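Local coordinates for glycerate dehydrogenase related protein (Thermoplasma acidophilum, PDB 3GVX), which probably reduces 2-oxoacids such as glyoxylate or hydroxypyruvate with NAD(P)H as a D-2-hydroxyacid dehydrogenase, at residues B[12-24]-B[269-281]. Sequence-based numbering, arbitrary orientation.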
ATOM      1  N   HIS B  12       7.908 -27.746  -9.372  1.00 49.98           N
ATOM      2  CA  HIS B  12       7.315 -26.495  -8.911  1.00 51.65           C
ATOM      3  C   HIS B  12       6.805 -25.740 -10.131  1.00 50.40           C
ATOM      4  O   HIS B  12       5.630 -25.367 -10.224  1.00 49.56           O
ATOM      5  CB  HIS B  12       8.346 -25.636  -8.179  1.00 54.26           C
ATOM      6  CG  HIS B  12       7.740 -24.531  -7.375  1.00 57.65           C
ATOM      7  ND1 HIS B  12       8.492 -23.644  -6.630  1.00 58.97           N
ATOM      8  CD2 HIS B  12       6.446 -24.186  -7.171  1.00 57.86           C
ATOM      9  CE1 HIS B  12       7.688 -22.802  -6.007  1.00 59.05           C
ATOM     10  NE2 HIS B  12       6.443 -23.108  -6.319  1.00 59.77           N
ATOM     11  N   VAL B  13       7.718 -25.521 -11.065  1.00 49.31           N
ATOM     12  CA  VAL B  13       7.402 -24.841 -12.301  1.00 46.95           C
ATOM     13  C   VAL B  13       6.252 -25.595 -12.952  1.00 47.35           C
ATOM     14  O   VAL B  13       5.246 -25.008 -13.330  1.00 47.98           O
ATOM     15  CB  VAL B  13       8.650 -24.808 -13.210  1.00 47.14           C
ATOM     16  CG1 VAL B  13       8.350 -24.063 -14.498  1.00 47.11           C
ATOM     17  CG2 VAL B  13       9.837 -24.185 -12.443  1.00 46.38           C
ATOM     18  N   ARG B  14       6.379 -26.911 -13.033  1.00 47.95           N
ATOM     19  CA  ARG B  14       5.335 -27.723 -13.633  1.00 47.61           C
ATOM     20  C   ARG B  14       3.965 -27.572 -13.001  1.00 47.91           C
ATOM     21  O   ARG B  14       2.978 -27.467 -13.718  1.00 47.74           O
ATOM     22  CB  ARG B  14       5.744 -29.188 -13.634  1.00 50.34           C
ATOM     23  CG  ARG B  14       6.323 -29.652 -14.941  1.00 52.54           C
ATOM     24  CD  ARG B  14       7.629 -30.366 -14.754  1.00 53.88           C
ATOM     25  NE  ARG B  14       7.839 -31.300 -15.850  1.00 55.18           N
ATOM     26  CZ  ARG B  14       9.008 -31.556 -16.415  1.00 53.35           C
ATOM     27  NH1 ARG B  14      10.096 -30.944 -15.994  1.00 52.97           N
ATOM     28  NH2 ARG B  14       9.078 -32.429 -17.402  1.00 51.54           N
ATOM     29  N   GLU B  15       3.884 -27.548 -11.673  1.00 48.06           N
ATOM     30  CA  GLU B  15       2.576 -27.393 -11.037  1.00 48.07           C
ATOM     31  C   GLU B  15       1.942 -26.074 -11.422  1.00 46.08           C
ATOM     32  O   GLU B  15       0.792 -26.031 -11.851  1.00 45.47           O
ATOM     33  CB  GLU B  15       2.647 -27.468  -9.503  1.00 51.33           C
ATOM     34  CG  GLU B  15       1.238 -27.578  -8.902  1.00 56.31           C
ATOM     35  CD  GLU B  15       1.167 -27.441  -7.381  1.00 60.78           C
ATOM     36  OE1 GLU B  15       0.043 -27.547  -6.835  1.00 61.62           O
ATOM     37  OE2 GLU B  15       2.218 -27.231  -6.731  1.00 62.90           O
ATOM     38  N   ILE B  16       2.698 -24.998 -11.245  1.00 45.52           N
ATOM     39  CA  ILE B  16       2.253 -23.652 -11.600  1.00 42.65           C
ATOM     40  C   ILE B  16       1.677 -23.704 -13.004  1.00 42.06           C
ATOM     41  O   ILE B  16       0.571 -23.224 -13.267  1.00 40.30           O
ATOM     42  CB  ILE B  16       3.430 -22.663 -11.619  1.00 42.92           C
ATOM     43  CG1 ILE B  16       4.064 -22.592 -10.234  1.00 43.59           C
ATOM     44  CG2 ILE B  16       2.967 -21.315 -12.144  1.00 42.50           C
ATOM     45  CD1 ILE B  16       5.160 -21.563 -10.097  1.00 44.01           C
ATOM     46  N   ALA B  17       2.452 -24.303 -13.902  1.00 41.10           N
ATOM     47  CA  ALA B  17       2.041 -24.458 -15.279  1.00 41.77           C
ATOM     48  C   ALA B  17       0.710 -25.205 -15.384  1.00 42.41           C
ATOM     49  O   ALA B  17      -0.217 -24.702 -16.006  1.00 40.46           O
ATOM     50  CB  ALA B  17       3.135 -25.164 -16.075  1.00 41.35           C
ATOM     51  N   LYS B  18       0.579 -26.377 -14.761  1.00 44.48           N
ATOM     52  CA  LYS B  18      -0.707 -27.076 -14.868  1.00 47.33           C
ATOM     53  C   LYS B  18      -1.849 -26.280 -14.274  1.00 48.02           C
ATOM     54  O   LYS B  18      -2.981 -26.405 -14.724  1.00 48.32           O
ATOM     55  CB  LYS B  18      -0.731 -28.457 -14.190  1.00 50.35           C
ATOM     56  CG  LYS B  18       0.586 -29.178 -14.026  1.00 54.26           C
ATOM     57  CD  LYS B  18       0.382 -30.695 -13.795  1.00 55.83           C
ATOM     58  CE  LYS B  18      -0.549 -31.062 -12.604  1.00 57.93           C
ATOM     59  NZ  LYS B  18      -0.840 -29.970 -11.610  1.00 58.94           N
ATOM     60  N   THR B  19      -1.593 -25.472 -13.252  1.00 47.84           N
ATOM     61  CA  THR B  19      -2.713 -24.726 -12.700  1.00 47.83           C
ATOM     62  C   THR B  19      -3.087 -23.593 -13.632  1.00 47.42           C
ATOM     63  O   THR B  19      -4.246 -23.464 -14.012  1.00 46.75           O
ATOM     64  CB  THR B  19      -2.451 -24.124 -11.300  1.00 48.99           C
ATOM     65  OG1 THR B  19      -1.962 -25.138 -10.414  1.00 50.74           O
ATOM     66  CG2 THR B  19      -3.763 -23.558 -10.734  1.00 48.85           C
ATOM     67  N   VAL B  20      -2.108 -22.781 -14.018  1.00 45.71           N
ATOM     68  CA  VAL B  20      -2.374 -21.659 -14.907  1.00 44.36           C
ATOM     69  C   VAL B  20      -2.833 -22.075 -16.292  1.00 44.87           C
ATOM     70  O   VAL B  20      -3.742 -21.480 -16.852  1.00 45.11           O
ATOM     71  CB  VAL B  20      -1.124 -20.758 -15.090  1.00 44.58           C
ATOM     72  CG1 VAL B  20      -1.387 -19.730 -16.187  1.00 40.93           C
ATOM     73  CG2 VAL B  20      -0.745 -20.080 -13.778  1.00 43.09           C
ATOM     74  N   LEU B  21      -2.194 -23.093 -16.852  1.00 45.22           N
ATOM     75  CA  LEU B  21      -2.538 -23.538 -18.196  1.00 47.15           C
ATOM     76  C   LEU B  21      -3.374 -24.809 -18.232  1.00 48.69           C
ATOM     77  O   LEU B  21      -3.264 -25.611 -19.152  1.00 48.80           O
ATOM     78  CB  LEU B  21      -1.267 -23.711 -19.033  1.00 44.68           C
ATOM     79  CG  LEU B  21      -0.559 -22.363 -19.192  1.00 43.71           C
ATOM     80  CD1 LEU B  21       0.873 -22.587 -19.630  1.00 41.54           C
ATOM     81  CD2 LEU B  21      -1.353 -21.477 -20.156  1.00 40.56           C
ATOM     82  N   ASP B  22      -4.207 -24.993 -17.218  1.00 50.51           N
ATOM     83  CA  ASP B  22      -5.066 -26.164 -17.175  1.00 52.27           C
ATOM     84  C   ASP B  22      -6.075 -25.986 -18.306  1.00 51.52           C
ATOM     85  O   ASP B  22      -6.858 -25.039 -18.329  1.00 51.64           O
ATOM     86  CB  ASP B  22      -5.719 -26.277 -15.780  1.00 53.96           C
ATOM     87  CG  ASP B  22      -7.214 -26.014 -15.784  1.00 55.46           C
ATOM     88  OD1 ASP B  22      -7.996 -26.987 -15.806  1.00 57.30           O
ATOM     89  OD2 ASP B  22      -7.609 -24.832 -15.760  1.00 55.08           O
ATOM     90  N   GLY B  23      -6.010 -26.891 -19.275  1.00 52.01           N
ATOM     91  CA  GLY B  23      -6.876 -26.813 -20.439  1.00 52.81           C
ATOM     92  C   GLY B  23      -6.056 -26.626 -21.709  1.00 52.91           C
ATOM     93  O   GLY B  23      -6.583 -26.341 -22.783  1.00 52.62           O
ATOM     94  N   PHE B  24      -4.742 -26.764 -21.557  1.00 52.70           N
ATOM     95  CA  PHE B  24      -3.788 -26.678 -22.654  1.00 52.08           C
ATOM     96  C   PHE B  24      -2.960 -27.916 -22.481  1.00 51.05           C
ATOM     97  O   PHE B  24      -2.696 -28.336 -21.358  1.00 51.92           O
ATOM     98  CB  PHE B  24      -2.824 -25.487 -22.531  1.00 54.25           C
ATOM     99  CG  PHE B  24      -3.462 -24.150 -22.701  1.00 55.59           C
ATOM    100  CD1 PHE B  24      -4.416 -23.716 -21.799  1.00 56.09           C
ATOM    101  CD2 PHE B  24      -3.082 -23.295 -23.742  1.00 56.52           C
ATOM    102  CE1 PHE B  24      -4.985 -22.464 -21.918  1.00 56.39           C
ATOM    103  CE2 PHE B  24      -3.649 -22.025 -23.868  1.00 55.67           C
ATOM    104  CZ  PHE B  24      -4.601 -21.615 -22.954  1.00 56.57           C
ATOM    105  N   ILE B 269       8.030 -16.436 -13.320  1.00 33.67           N
ATOM    106  CA  ILE B 269       7.640 -17.613 -14.083  1.00 33.80           C
ATOM    107  C   ILE B 269       6.130 -17.784 -14.194  1.00 33.36           C
ATOM    108  O   ILE B 269       5.623 -18.159 -15.244  1.00 32.39           O
ATOM    109  CB  ILE B 269       8.332 -18.900 -13.524  1.00 35.31           C
ATOM    110  CG1 ILE B 269       8.178 -20.043 -14.537  1.00 37.84           C
ATOM    111  CG2 ILE B 269       7.820 -19.237 -12.127  1.00 35.47           C
ATOM    112  CD1 ILE B 269       8.935 -19.792 -15.850  1.00 39.48           C
ATOM    113  N   GLN B 270       5.399 -17.463 -13.132  1.00 33.44           N
ATOM    114  CA  GLN B 270       3.945 -17.578 -13.175  1.00 32.47           C
ATOM    115  C   GLN B 270       3.325 -16.559 -14.107  1.00 31.52           C
ATOM    116  O   GLN B 270       2.407 -16.870 -14.851  1.00 29.45           O
ATOM    117  CB  GLN B 270       3.344 -17.408 -11.789  1.00 35.00           C
ATOM    118  CG  GLN B 270       1.875 -17.751 -11.730  1.00 37.76           C
ATOM    119  CD  GLN B 270       1.360 -17.779 -10.311  1.00 39.29           C
ATOM    120  OE1 GLN B 270       2.041 -18.262  -9.403  1.00 40.41           O
ATOM    121  NE2 GLN B 270       0.153 -17.269 -10.109  1.00 38.04           N
ATOM    122  N   LEU B 271       3.824 -15.331 -14.042  1.00 29.43           N
ATOM    123  CA  LEU B 271       3.326 -14.263 -14.908  1.00 27.78           C
ATOM    124  C   LEU B 271       3.577 -14.631 -16.372  1.00 27.26           C
ATOM    125  O   LEU B 271       2.767 -14.319 -17.243  1.00 24.89           O
ATOM    126  CB  LEU B 271       4.001 -12.925 -14.561  1.00 27.51           C
ATOM    127  CG  LEU B 271       3.667 -12.349 -13.172  1.00 29.49           C
ATOM    128  CD1 LEU B 271       4.680 -11.269 -12.800  1.00 29.65           C
ATOM    129  CD2 LEU B 271       2.229 -11.818 -13.162  1.00 27.40           C
ATOM    130  N   ALA B 272       4.696 -15.308 -16.628  1.00 27.33           N
ATOM    131  CA  ALA B 272       5.040 -15.741 -17.982  1.00 27.08           C
ATOM    132  C   ALA B 272       3.968 -16.692 -18.513  1.00 28.45           C
ATOM    133  O   ALA B 272       3.436 -16.483 -19.594  1.00 29.93           O
ATOM    134  CB  ALA B 272       6.425 -16.414 -18.000  1.00 26.60           C
ATOM    135  N   PHE B 273       3.623 -17.718 -17.743  1.00 28.41           N
ATOM    136  CA  PHE B 273       2.593 -18.661 -18.194  1.00 30.04           C
ATOM    137  C   PHE B 273       1.235 -18.011 -18.313  1.00 30.97           C
ATOM    138  O   PHE B 273       0.455 -18.325 -19.208  1.00 30.19           O
ATOM    139  CB  PHE B 273       2.468 -19.870 -17.249  1.00 32.90           C
ATOM    140  CG  PHE B 273       3.663 -20.778 -17.249  1.00 36.59           C
ATOM    141  CD1 PHE B 273       4.240 -21.199 -18.430  1.00 37.97           C
ATOM    142  CD2 PHE B 273       4.220 -21.205 -16.066  1.00 38.49           C
ATOM    143  CE1 PHE B 273       5.355 -22.020 -18.427  1.00 38.90           C
ATOM    144  CE2 PHE B 273       5.326 -22.025 -16.065  1.00 40.16           C
ATOM    145  CZ  PHE B 273       5.891 -22.428 -17.249  1.00 39.57           C
ATOM    146  N   GLU B 274       0.953 -17.104 -17.393  1.00 31.54           N
ATOM    147  CA  GLU B 274      -0.310 -16.404 -17.404  1.00 31.72           C
ATOM    148  C   GLU B 274      -0.471 -15.594 -18.668  1.00 32.57           C
ATOM    149  O   GLU B 274      -1.548 -15.574 -19.253  1.00 32.86           O
ATOM    150  CB  GLU B 274      -0.450 -15.525 -16.162  1.00 33.01           C
ATOM    151  CG  GLU B 274      -0.790 -16.348 -14.937  1.00 37.75           C
ATOM    152  CD  GLU B 274      -0.963 -15.528 -13.661  1.00 39.39           C
ATOM    153  OE1 GLU B 274      -0.373 -14.437 -13.547  1.00 40.38           O
ATOM    154  OE2 GLU B 274      -1.685 -15.984 -12.754  1.00 41.66           O
ATOM    155  N   ASN B 275       0.598 -14.950 -19.117  1.00 31.81           N
ATOM    156  CA  ASN B 275       0.487 -14.180 -20.341  1.00 32.05           C
ATOM    157  C   ASN B 275       0.182 -15.091 -21.510  1.00 31.86           C
ATOM    158  O   ASN B 275      -0.457 -14.677 -22.462  1.00 32.39           O
ATOM    159  CB  ASN B 275       1.756 -13.391 -20.656  1.00 32.10           C
ATOM    160  CG  ASN B 275       1.519 -12.347 -21.731  1.00 33.53           C
ATOM    161  OD1 ASN B 275       2.228 -12.290 -22.739  1.00 34.97           O
ATOM    162  ND2 ASN B 275       0.510 -11.509 -21.515  1.00 31.19           N
ATOM    163  N   VAL B 276       0.656 -16.330 -21.444  1.00 31.45           N
ATOM    164  CA  VAL B 276       0.405 -17.300 -22.506  1.00 32.34           C
ATOM    165  C   VAL B 276      -1.080 -17.620 -22.589  1.00 33.90           C
ATOM    166  O   VAL B 276      -1.671 -17.667 -23.662  1.00 33.56           O
ATOM    167  CB  VAL B 276       1.193 -18.603 -22.263  1.00 31.86           C
ATOM    168  CG1 VAL B 276       0.612 -19.730 -23.121  1.00 31.47           C
ATOM    169  CG2 VAL B 276       2.679 -18.382 -22.563  1.00 31.40           C
ATOM    170  N   ARG B 277      -1.665 -17.837 -21.426  1.00 35.10           N
ATOM    171  CA  ARG B 277      -3.072 -18.131 -21.308  1.00 37.75           C
ATOM    172  C   ARG B 277      -3.910 -16.941 -21.769  1.00 35.85           C
ATOM    173  O   ARG B 277      -4.896 -17.100 -22.479  1.00 31.83           O
ATOM    174  CB  ARG B 277      -3.354 -18.527 -19.854  1.00 42.85           C
ATOM    175  CG  ARG B 277      -4.459 -17.801 -19.158  1.00 49.29           C
ATOM    176  CD  ARG B 277      -5.279 -18.826 -18.417  1.00 55.71           C
ATOM    177  NE  ARG B 277      -6.453 -19.227 -19.185  1.00 61.27           N
ATOM    178  CZ  ARG B 277      -7.223 -20.270 -18.896  1.00 63.85           C
ATOM    179  NH1 ARG B 277      -6.932 -21.039 -17.855  1.00 65.84           N
ATOM    180  NH2 ARG B 277      -8.305 -20.518 -19.623  1.00 63.20           N
ATOM    181  N   ASN B 278      -3.484 -15.744 -21.386  1.00 37.32           N
ATOM    182  CA  ASN B 278      -4.180 -14.521 -21.762  1.00 38.62           C
ATOM    183  C   ASN B 278      -4.051 -14.240 -23.238  1.00 39.79           C
ATOM    184  O   ASN B 278      -4.975 -13.754 -23.877  1.00 39.23           O
ATOM    185  CB  ASN B 278      -3.633 -13.340 -20.984  1.00 39.97           C
ATOM    186  CG  ASN B 278      -4.030 -13.381 -19.542  1.00 42.38           C
ATOM    187  OD1 ASN B 278      -3.547 -12.591 -18.727  1.00 44.91           O
ATOM    188  ND2 ASN B 278      -4.924 -14.301 -19.209  1.00 41.94           N
ATOM    189  N   PHE B 279      -2.887 -14.555 -23.776  1.00 40.72           N
ATOM    190  CA  PHE B 279      -2.650 -14.350 -25.181  1.00 42.04           C
ATOM    191  C   PHE B 279      -3.638 -15.158 -25.987  1.00 43.61           C
ATOM    192  O   PHE B 279      -4.152 -14.684 -26.989  1.00 43.71           O
ATOM    193  CB  PHE B 279      -1.233 -14.759 -25.566  1.00 41.54           C
ATOM    194  CG  PHE B 279      -0.932 -14.562 -27.021  1.00 42.12           C
ATOM    195  CD1 PHE B 279      -0.486 -13.339 -27.497  1.00 42.19           C
ATOM    196  CD2 PHE B 279      -1.129 -15.592 -27.925  1.00 41.24           C
ATOM    197  CE1 PHE B 279      -0.244 -13.154 -28.853  1.00 44.32           C
ATOM    198  CE2 PHE B 279      -0.892 -15.412 -29.275  1.00 42.20           C
ATOM    199  CZ  PHE B 279      -0.451 -14.197 -29.741  1.00 43.18           C
ATOM    200  N   PHE B 280      -3.916 -16.377 -25.549  1.00 45.85           N
ATOM    201  CA  PHE B 280      -4.833 -17.197 -26.302  1.00 48.61           C
ATOM    202  C   PHE B 280      -6.322 -16.977 -26.092  1.00 49.78           C
ATOM    203  O   PHE B 280      -7.129 -17.576 -26.791  1.00 50.48           O
ATOM    204  CB  PHE B 280      -4.428 -18.673 -26.202  1.00 48.99           C
ATOM    205  CG  PHE B 280      -3.235 -18.996 -27.057  1.00 51.64           C
ATOM    206  CD1 PHE B 280      -1.966 -19.118 -26.503  1.00 51.56           C
ATOM    207  CD2 PHE B 280      -3.359 -19.031 -28.443  1.00 52.04           C
ATOM    208  CE1 PHE B 280      -0.840 -19.256 -27.312  1.00 51.42           C
ATOM    209  CE2 PHE B 280      -2.236 -19.175 -29.257  1.00 52.99           C
ATOM    210  CZ  PHE B 280      -0.972 -19.285 -28.688  1.00 51.09           C
ATOM    211  N   GLU B 281      -6.688 -16.106 -25.153  1.00 50.53           N
ATOM    212  CA  GLU B 281      -8.097 -15.750 -24.957  1.00 52.63           C
ATOM    213  C   GLU B 281      -8.207 -14.560 -25.892  1.00 53.39           C
ATOM    214  O   GLU B 281      -9.292 -14.162 -26.303  1.00 53.54           O
ATOM    215  CB  GLU B 281      -8.388 -15.252 -23.534  1.00 53.77           C
ATOM    216  CG  GLU B 281      -7.808 -16.093 -22.434  1.00 57.38           C
ATOM    217  CD  GLU B 281      -8.265 -17.532 -22.510  1.00 59.68           C
ATOM    218  OE1 GLU B 281      -8.199 -18.118 -23.613  1.00 60.76           O
ATOM    219  OE2 GLU B 281      -8.687 -18.079 -21.467  1.00 59.70           O
TER
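F273 meets A17 in a CH-pi contact that shows how two nearly parallel helices can mesh through reciprocal knobs. The methyl CB of A17 stands 4.1 Å from the centroid of the F273 ring, over one face, while V13 CG1 reaches the ring edge in its plane, 4.0 Å from F273 CE2. V13, I16, A17 and V20 form the hole that receives F273 as a knob, at an axis crossing of -27°. In return, V20 enters the hole made by Q270, F273, E274 and R277. Its CG1 lies anti to the backbone N (chi1 171°), a setting that brings it 3.7 Å from E274 CG. L21 continues the tight side, placing CD1 3.8 Å from F273 CD1 and CD2 against R277 CB at 3.6 Å. Putting an alanine at F273 would probably open a gap between the helices and leave A17 CB, V13 CG1 and L21 CD1 without the ring they pack on.

The outer side is looser and polar. Here R277 NH1 gives V20 O a weak hydrogen bond of 3.4 Å, at the C-terminal end of helix 12-20, and one guanidinium face meets F24 CE1. R277 NH2 donates a hydrogen bond to E281 OE2 at 3.1 Å, part of a salt bridge, whereas the D22 carboxylate, beyond salt-bridge distance, may add a longer-range attraction.

Inward, both helices cover the five-stranded parallel sheet: A17 and L21 rest on strand 26-28, F273 on strand 37-40 and V276 on strand 52-55. Helix 266-279 thus returns beside helix 11-20 after the Rossmann-type domain, completing what is probably the family's substrate-binding domain.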